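PDB 1C1L: congerin-1 from Conger myriaster, which binds beta-galactosides, including lactose, as a homodimeric galectin whose physiological role is not yet known. Local coordinates for residues F31-V35 / F88-L92; F10-V14 / K117-P121; T78-L82 / I103-P107. All blocks are in the same frame, centred on the assembly; numbering follows the deposited sequence.

Contact 1: F31-V35 / F88-L92; sequences FSVNV and FEITL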
# COMPACT_ATOMS: atom_id res chain seq x y z
N PHE A 31 9.82 -4.99 -16.43
CA PHE A 31 8.98 -5.14 -15.25
C PHE A 31 7.60 -4.58 -15.56
O PHE A 31 7.44 -3.70 -16.41
CB PHE A 31 9.57 -4.39 -14.02
CG PHE A 31 9.32 -2.90 -13.97
CD1 PHE A 31 10.12 -2.04 -14.72
CD2 PHE A 31 8.25 -2.40 -13.22
CE1 PHE A 31 9.85 -0.67 -14.72
CE2 PHE A 31 7.99 -1.03 -13.23
CZ PHE A 31 8.78 -0.17 -13.98
N SER A 32 6.57 -5.11 -14.90
CA SER A 32 5.22 -4.62 -15.10
C SER A 32 4.49 -4.25 -13.83
O SER A 32 4.75 -4.75 -12.75
CB SER A 32 4.41 -5.67 -15.84
OG SER A 32 4.48 -6.94 -15.19
N VAL A 33 3.56 -3.32 -14.05
CA VAL A 33 2.60 -2.92 -13.04
C VAL A 33 1.32 -3.57 -13.53
O VAL A 33 0.92 -3.42 -14.69
CB VAL A 33 2.40 -1.40 -12.99
CG1 VAL A 33 1.33 -1.05 -11.97
CG2 VAL A 33 3.72 -0.72 -12.62
N ASN A 34 0.67 -4.32 -12.63
CA ASN A 34 -0.53 -5.06 -12.96
C ASN A 34 -1.67 -4.70 -12.01
O ASN A 34 -1.48 -4.81 -10.80
CB ASN A 34 -0.28 -6.55 -12.83
CG ASN A 34 0.92 -6.97 -13.64
OD1 ASN A 34 0.85 -7.18 -14.85
ND2 ASN A 34 2.10 -7.05 -13.02
N VAL A 35 -2.81 -4.22 -12.53
CA VAL A 35 -3.99 -3.99 -11.70
C VAL A 35 -5.18 -4.72 -12.29
O VAL A 35 -5.37 -4.82 -13.52
CB VAL A 35 -4.41 -2.48 -11.57
CG1 VAL A 35 -3.41 -1.78 -10.67
CG2 VAL A 35 -4.48 -1.77 -12.92
N PHE A 88 11.28 4.91 -9.58
CA PHE A 88 10.24 5.31 -10.51
C PHE A 88 8.96 5.52 -9.70
O PHE A 88 8.80 4.98 -8.60
CB PHE A 88 9.97 4.22 -11.58
CG PHE A 88 9.34 2.94 -11.03
CD1 PHE A 88 10.16 1.95 -10.49
CD2 PHE A 88 7.94 2.79 -11.01
CE1 PHE A 88 9.58 0.82 -9.91
CE2 PHE A 88 7.38 1.67 -10.43
CZ PHE A 88 8.20 0.68 -9.87
N GLU A 89 8.05 6.29 -10.28
CA GLU A 89 6.68 6.43 -9.79
C GLU A 89 5.78 6.48 -11.00
O GLU A 89 6.10 7.15 -12.00
CB GLU A 89 6.40 7.71 -9.05
CG GLU A 89 6.85 7.63 -7.61
CD GLU A 89 6.68 8.89 -6.78
OE1 GLU A 89 6.05 9.85 -7.22
OE2 GLU A 89 7.20 8.91 -5.67
N ILE A 90 4.69 5.74 -10.93
CA ILE A 90 3.68 5.76 -11.97
C ILE A 90 2.34 5.95 -11.26
O ILE A 90 2.03 5.24 -10.30
CB ILE A 90 3.72 4.42 -12.76
CG1 ILE A 90 5.06 4.23 -13.46
CG2 ILE A 90 2.58 4.45 -13.78
CD1 ILE A 90 5.24 2.77 -13.92
N THR A 91 1.54 6.91 -11.71
CA THR A 91 0.22 7.14 -11.17
C THR A 91 -0.83 6.70 -12.18
O THR A 91 -0.80 7.06 -13.37
CB THR A 91 -0.00 8.63 -10.87
OG1 THR A 91 1.01 8.99 -9.94
CG2 THR A 91 -1.41 8.93 -10.31
N LEU A 92 -1.81 5.97 -11.67
CA LEU A 92 -2.89 5.44 -12.47
C LEU A 92 -4.21 5.98 -11.94
O LEU A 92 -4.42 6.08 -10.72
CB LEU A 92 -2.96 3.93 -12.38
CG LEU A 92 -1.75 3.02 -12.56
CD1 LEU A 92 -2.14 1.58 -12.31
CD2 LEU A 92 -1.26 3.14 -13.99

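Contact 2: F10-V14 / K117-P121; sequences FDFTV and KEFLP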
# COMPACT_ATOMS: atom_id res chain seq x y z
N PHE A 10 -7.73 1.47 1.19
CA PHE A 10 -7.50 1.87 -0.18
C PHE A 10 -8.51 1.27 -1.16
O PHE A 10 -8.41 0.10 -1.51
CB PHE A 10 -6.07 1.48 -0.60
CG PHE A 10 -4.92 2.36 -0.10
CD1 PHE A 10 -5.14 3.50 0.67
CD2 PHE A 10 -3.61 2.02 -0.45
CE1 PHE A 10 -4.07 4.29 1.08
CE2 PHE A 10 -2.55 2.82 -0.04
CZ PHE A 10 -2.78 3.95 0.72
N ASP A 11 -9.53 2.02 -1.54
CA ASP A 11 -10.48 1.57 -2.54
C ASP A 11 -10.11 2.28 -3.81
O ASP A 11 -10.39 3.47 -3.99
CB ASP A 11 -11.92 1.93 -2.22
CG ASP A 11 -12.49 1.26 -0.99
OD1 ASP A 11 -12.15 0.12 -0.72
OD2 ASP A 11 -13.27 1.90 -0.29
N PHE A 12 -9.47 1.59 -4.73
CA PHE A 12 -9.08 2.19 -5.98
C PHE A 12 -10.30 2.15 -6.89
O PHE A 12 -10.54 1.17 -7.61
CB PHE A 12 -7.88 1.41 -6.56
CG PHE A 12 -7.30 2.03 -7.83
CD1 PHE A 12 -7.36 3.41 -8.04
CD2 PHE A 12 -6.72 1.21 -8.80
CE1 PHE A 12 -6.86 3.97 -9.20
CE2 PHE A 12 -6.21 1.78 -9.96
CZ PHE A 12 -6.28 3.16 -10.17
N THR A 13 -11.11 3.18 -6.76
CA THR A 13 -12.34 3.30 -7.55
C THR A 13 -12.15 4.39 -8.59
O THR A 13 -11.13 5.09 -8.57
CB THR A 13 -13.53 3.67 -6.63
OG1 THR A 13 -13.18 4.86 -5.92
CG2 THR A 13 -13.87 2.55 -5.65
N VAL A 14 -13.13 4.58 -9.48
CA VAL A 14 -13.08 5.65 -10.45
C VAL A 14 -12.87 6.99 -9.74
O VAL A 14 -13.50 7.30 -8.73
CB VAL A 14 -14.40 5.64 -11.25
CG1 VAL A 14 -14.58 6.95 -12.01
CG2 VAL A 14 -14.38 4.47 -12.22
N LYS A 117 -14.64 -1.71 -15.65
CA LYS A 117 -14.41 -1.84 -14.23
C LYS A 117 -14.55 -0.50 -13.55
O LYS A 117 -14.18 0.53 -14.10
CB LYS A 117 -13.02 -2.39 -13.95
CG LYS A 117 -12.84 -3.81 -14.46
CD LYS A 117 -13.89 -4.67 -13.78
CE LYS A 117 -13.50 -6.11 -13.97
NZ LYS A 117 -14.39 -6.90 -13.16
N GLU A 118 -15.16 -0.52 -12.36
CA GLU A 118 -15.29 0.68 -11.55
C GLU A 118 -14.60 0.56 -10.21
O GLU A 118 -14.60 1.51 -9.42
CB GLU A 118 -16.77 0.96 -11.33
CG GLU A 118 -17.35 1.49 -12.63
CD GLU A 118 -18.83 1.77 -12.61
OE1 GLU A 118 -19.61 0.89 -12.24
OE2 GLU A 118 -19.20 2.88 -12.98
N PHE A 119 -14.01 -0.60 -9.94
CA PHE A 119 -13.29 -0.87 -8.71
C PHE A 119 -12.24 -1.93 -9.06
O PHE A 119 -12.57 -2.88 -9.80
CB PHE A 119 -14.26 -1.40 -7.63
CG PHE A 119 -13.52 -1.85 -6.38
CD1 PHE A 119 -12.82 -0.92 -5.62
CD2 PHE A 119 -13.48 -3.21 -6.05
CE1 PHE A 119 -12.07 -1.35 -4.53
CE2 PHE A 119 -12.73 -3.63 -4.96
CZ PHE A 119 -12.02 -2.70 -4.20
N LEU A 120 -11.00 -1.80 -8.59
CA LEU A 120 -9.95 -2.78 -8.87
C LEU A 120 -9.30 -3.21 -7.55
O LEU A 120 -8.63 -2.39 -6.91
CB LEU A 120 -8.85 -2.19 -9.75
CG LEU A 120 -9.27 -1.77 -11.15
CD1 LEU A 120 -8.13 -1.03 -11.81
CD2 LEU A 120 -9.62 -2.99 -11.99
N PRO A 121 -9.50 -4.45 -7.09
CA PRO A 121 -9.03 -4.93 -5.78
C PRO A 121 -7.60 -5.40 -5.69
O PRO A 121 -7.10 -5.66 -4.59
CB PRO A 121 -10.01 -6.02 -5.45
CG PRO A 121 -10.21 -6.66 -6.81
CD PRO A 121 -10.38 -5.44 -7.69
O HOH W 1 -8.89 -1.08 -4.40
O HOH W 2 -16.28 3.79 -9.36

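Contact 3: T78-L82 / I103-P107; sequences TNFTL and ILDGP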
# COMPACT_ATOMS: atom_id res chain seq x y z
N THR A 78 7.07 3.75 -27.69
CA THR A 78 8.51 3.79 -27.48
C THR A 78 8.89 5.13 -26.86
O THR A 78 10.02 5.61 -26.96
CB THR A 78 9.28 3.59 -28.78
OG1 THR A 78 8.79 4.54 -29.73
CG2 THR A 78 9.22 2.13 -29.19
N ASN A 79 7.94 5.83 -26.23
CA ASN A 79 8.26 7.08 -25.55
C ASN A 79 8.66 6.61 -24.15
O ASN A 79 7.89 6.64 -23.19
CB ASN A 79 7.02 7.97 -25.53
CG ASN A 79 7.39 9.39 -25.13
OD1 ASN A 79 8.55 9.66 -24.84
ND2 ASN A 79 6.47 10.33 -25.12
N PHE A 80 9.87 6.06 -24.08
CA PHE A 80 10.35 5.35 -22.90
C PHE A 80 11.28 6.22 -22.06
O PHE A 80 12.30 6.67 -22.57
CB PHE A 80 11.04 4.10 -23.40
CG PHE A 80 11.34 3.03 -22.37
CD1 PHE A 80 12.49 3.10 -21.57
CD2 PHE A 80 10.50 1.92 -22.29
CE1 PHE A 80 12.79 2.04 -20.71
CE2 PHE A 80 10.81 0.86 -21.43
CZ PHE A 80 11.96 0.92 -20.64
N THR A 81 10.98 6.46 -20.79
CA THR A 81 11.78 7.38 -20.00
C THR A 81 12.40 6.80 -18.73
O THR A 81 13.10 7.52 -18.01
CB THR A 81 10.89 8.64 -19.66
OG1 THR A 81 9.73 8.18 -18.96
CG2 THR A 81 10.45 9.40 -20.90
N LEU A 82 12.14 5.54 -18.41
CA LEU A 82 12.72 4.97 -17.20
C LEU A 82 14.11 4.42 -17.49
O LEU A 82 14.45 4.13 -18.65
CB LEU A 82 11.80 3.86 -16.64
CG LEU A 82 10.34 4.22 -16.30
CD1 LEU A 82 9.69 3.04 -15.58
CD2 LEU A 82 10.28 5.44 -15.39
N ILE A 103 3.36 8.70 -16.00
CA ILE A 103 4.68 8.30 -15.54
C ILE A 103 5.42 9.56 -15.10
O ILE A 103 5.45 10.58 -15.80
CB ILE A 103 5.40 7.57 -16.69
CG1 ILE A 103 4.61 6.33 -17.06
CG2 ILE A 103 6.82 7.19 -16.28
CD1 ILE A 103 5.04 5.71 -18.39
N LEU A 104 5.96 9.54 -13.89
CA LEU A 104 6.66 10.69 -13.36
C LEU A 104 7.88 10.97 -14.22
O LEU A 104 8.69 10.07 -14.45
CB LEU A 104 7.09 10.44 -11.94
CG LEU A 104 7.83 11.57 -11.26
CD1 LEU A 104 6.89 12.74 -11.03
CD2 LEU A 104 8.41 11.02 -9.97
N ASP A 105 7.98 12.23 -14.63
CA ASP A 105 8.97 12.74 -15.57
C ASP A 105 8.93 12.08 -16.94
O ASP A 105 9.85 12.21 -17.75
CB ASP A 105 10.39 12.57 -14.97
CG ASP A 105 10.60 13.36 -13.68
OD1 ASP A 105 10.17 14.50 -13.60
OD2 ASP A 105 11.21 12.80 -12.76
N GLY A 106 7.82 11.43 -17.24
CA GLY A 106 7.64 10.73 -18.48
C GLY A 106 6.32 11.08 -19.11
O GLY A 106 5.73 12.12 -18.81
N PRO A 107 5.84 10.26 -20.03
CA PRO A 107 4.60 10.52 -20.73
C PRO A 107 3.36 10.16 -19.93
O PRO A 107 3.35 9.50 -18.87
CB PRO A 107 4.77 9.72 -22.00
CG PRO A 107 5.47 8.47 -21.48
CD PRO A 107 6.51 9.07 -20.54
O HOH W 3 10.54 9.22 -16.35

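Contact 1: F31-V35 / F88-L92
The rings of Phe-31 and Phe-88 meet in the core of the galectin beta-sandwich, where strand 30-35 of one sheet lies over strand 87-94 of the other. The short segments run roughly parallel at 28°, their axes 10.4 Å apart at closest approach, and the contacts between them are all apolar. The CZ and CE2 end of Phe-31 sits over one face of the Phe-88 ring: CZ stands 4.0 Å above the plane of Phe-88, over its centre, and Phe-31 CE2 lies 3.8 Å from Phe-88 CZ. The ring planes are inclined obliquely, at 43°. Two residues along, the branches of Val-33 and Ile-90 slide past each other in opposite directions, Val-33 CG2 coming to rest 4.0 Å from Ile-90 CD1. Val-20 of the adjacent strand 18-24 packs against both. Leu-92 then meets Val-35 tip to tip; with its CG anti to the carbonyl carbon (chi1 -49°), it directs CD1 into the notch between Val-33 CG1 and the two methyls of Val-35. On the other surface of strand 30-35, Asn-34 is hydrogen-bonded to Ser-32 OG through ND2 and to the sugar-pocket residue His-45 through OD1, so the strand joins core to pocket. At the notch itself, Leu-92 CD1 is 3.9 Å from Val-35 CG1 and 4.4 Å from Val-33 CG1.

Contact 2: F10-V14 / K117-P121
The carbonyl oxygen of Phe-12 is gripped from several sides: Leu-120 N donates a hydrogen bond of 3.2 Å to Phe-12 O, the hydroxyl of Tyr-94 bonds to the same atom, and Phe-119 CA approaches Phe-12 O at 3.6 Å in a CA-H...O contact. Two loops of the galectin sandwich, remote in sequence, are thus clipped together largely by main-chain groups. The bond from Leu-120 is fairly straight, 155° at the hydrogen. It forms half of an isolated antiparallel beta bridge, in which Thr-13 and Phe-119 are the non-hydrogen-bonded pair. The other half is weak, with Val-14 N 3.4 Å from Glu-118 O, and a water reinforces it by accepting from that N-H and donating to that carbonyl. A second water does similar work at the opposite end, accepting from Phe-12 N and probably donating to Leu-120 O, at 2.8 Å from each of the two atoms.

Side chains close the joint. A chi1 of -175° swings the Phe-12 ring away from its own N and alongside Leu-120, the two pointing the same way, and the Phe-12 ring also meets Tyr-94 edge-to-face, which ties the clip to strand 87-94. The ring of Phe-119 turns an edge to residues 10-14, where Asp-11 CA lies in its plane, while Pro-121 N lies above one face, displaced toward the rim. The second subunit also reaches this joint: Asp-11 OD1 is hydrogen-bonded to Gly-4 N of the second subunit, and that glycine also packs on Phe-119. Elsewhere on the rim of this ring, the Thr-13 methyl CG2 presses to within 3.6 Å of Phe-119 CD1.

Contact 3: T78-L82 / I103-P107
Thr-81 leans on the bend at Gly-106 and Pro-107, and the contact around it can be sorted into packing, water bridging and the bonds of the bend itself. Packing comes first. With no side chain in the way at Gly-106, Thr-81 OG1 settles 3.3 Å from Gly-106 CA, and Thr-81 OG1 and CG2 both border Pro-107 CD, at 3.7 and 4.0 Å. Asn-79 meets the CB and CG atoms of the same ring: its amide slides past so that ND2 is 3.6 Å from Pro-107 CB, while the backbone Asn-79 O touches Pro-107 CG at 3.5 Å. Deeper in, Leu-82 CD2 rests on Ile-103 CG2, giving the contact a small buried apolar end with more exposed residues around it.

The polar link across the gap is a water. It lies 2.9 Å from Thr-81 OG1, donates to Leu-104 O, and keeps only a weak hold on Thr-81 O. Because OG1 occupies the position between the backbone N and the carbonyl carbon (chi1 58°), the hydroxyl and main-chain carbonyl of Thr-81 can attend the same water.

Within 103-107, Gly-106 N bonds to Ile-103 O at 2.9 Å, and Ile-103 N bonds to Pro-107 O. Asp-105 takes a left-handed backbone conformation (phi 60°). This is the type II beta turn of a beta hairpin joining strands 98-103 and 108-112, here flanked by the chain as it crosses from one sheet of the galectin sandwich to the other.

Contact 1 forms the hub of the three, its centre about 4 Å from that of the chain, while contacts 2 and 3 flank it at opposite ends of the sandwich, about 24 Å apart centre to centre. Both adjoin the hub. Toward contact 2, Val-35 CG2 meets Leu-120 CD1 at 3.9 Å; toward contact 3, Phe-31 CZ meets Leu-82 CD1 at 3.7 Å, and a probable hydrogen bond joins Leu-104 N to Glu-89 O at 3.0 Å. The bound galactose is about 10 Å from the side chain of Phe-31, so the core side chains of contact 1 do not reach the sugar, though Asn-34 on the same strand bonds pocket residue His-45. Contact 2 instead borders the second subunit.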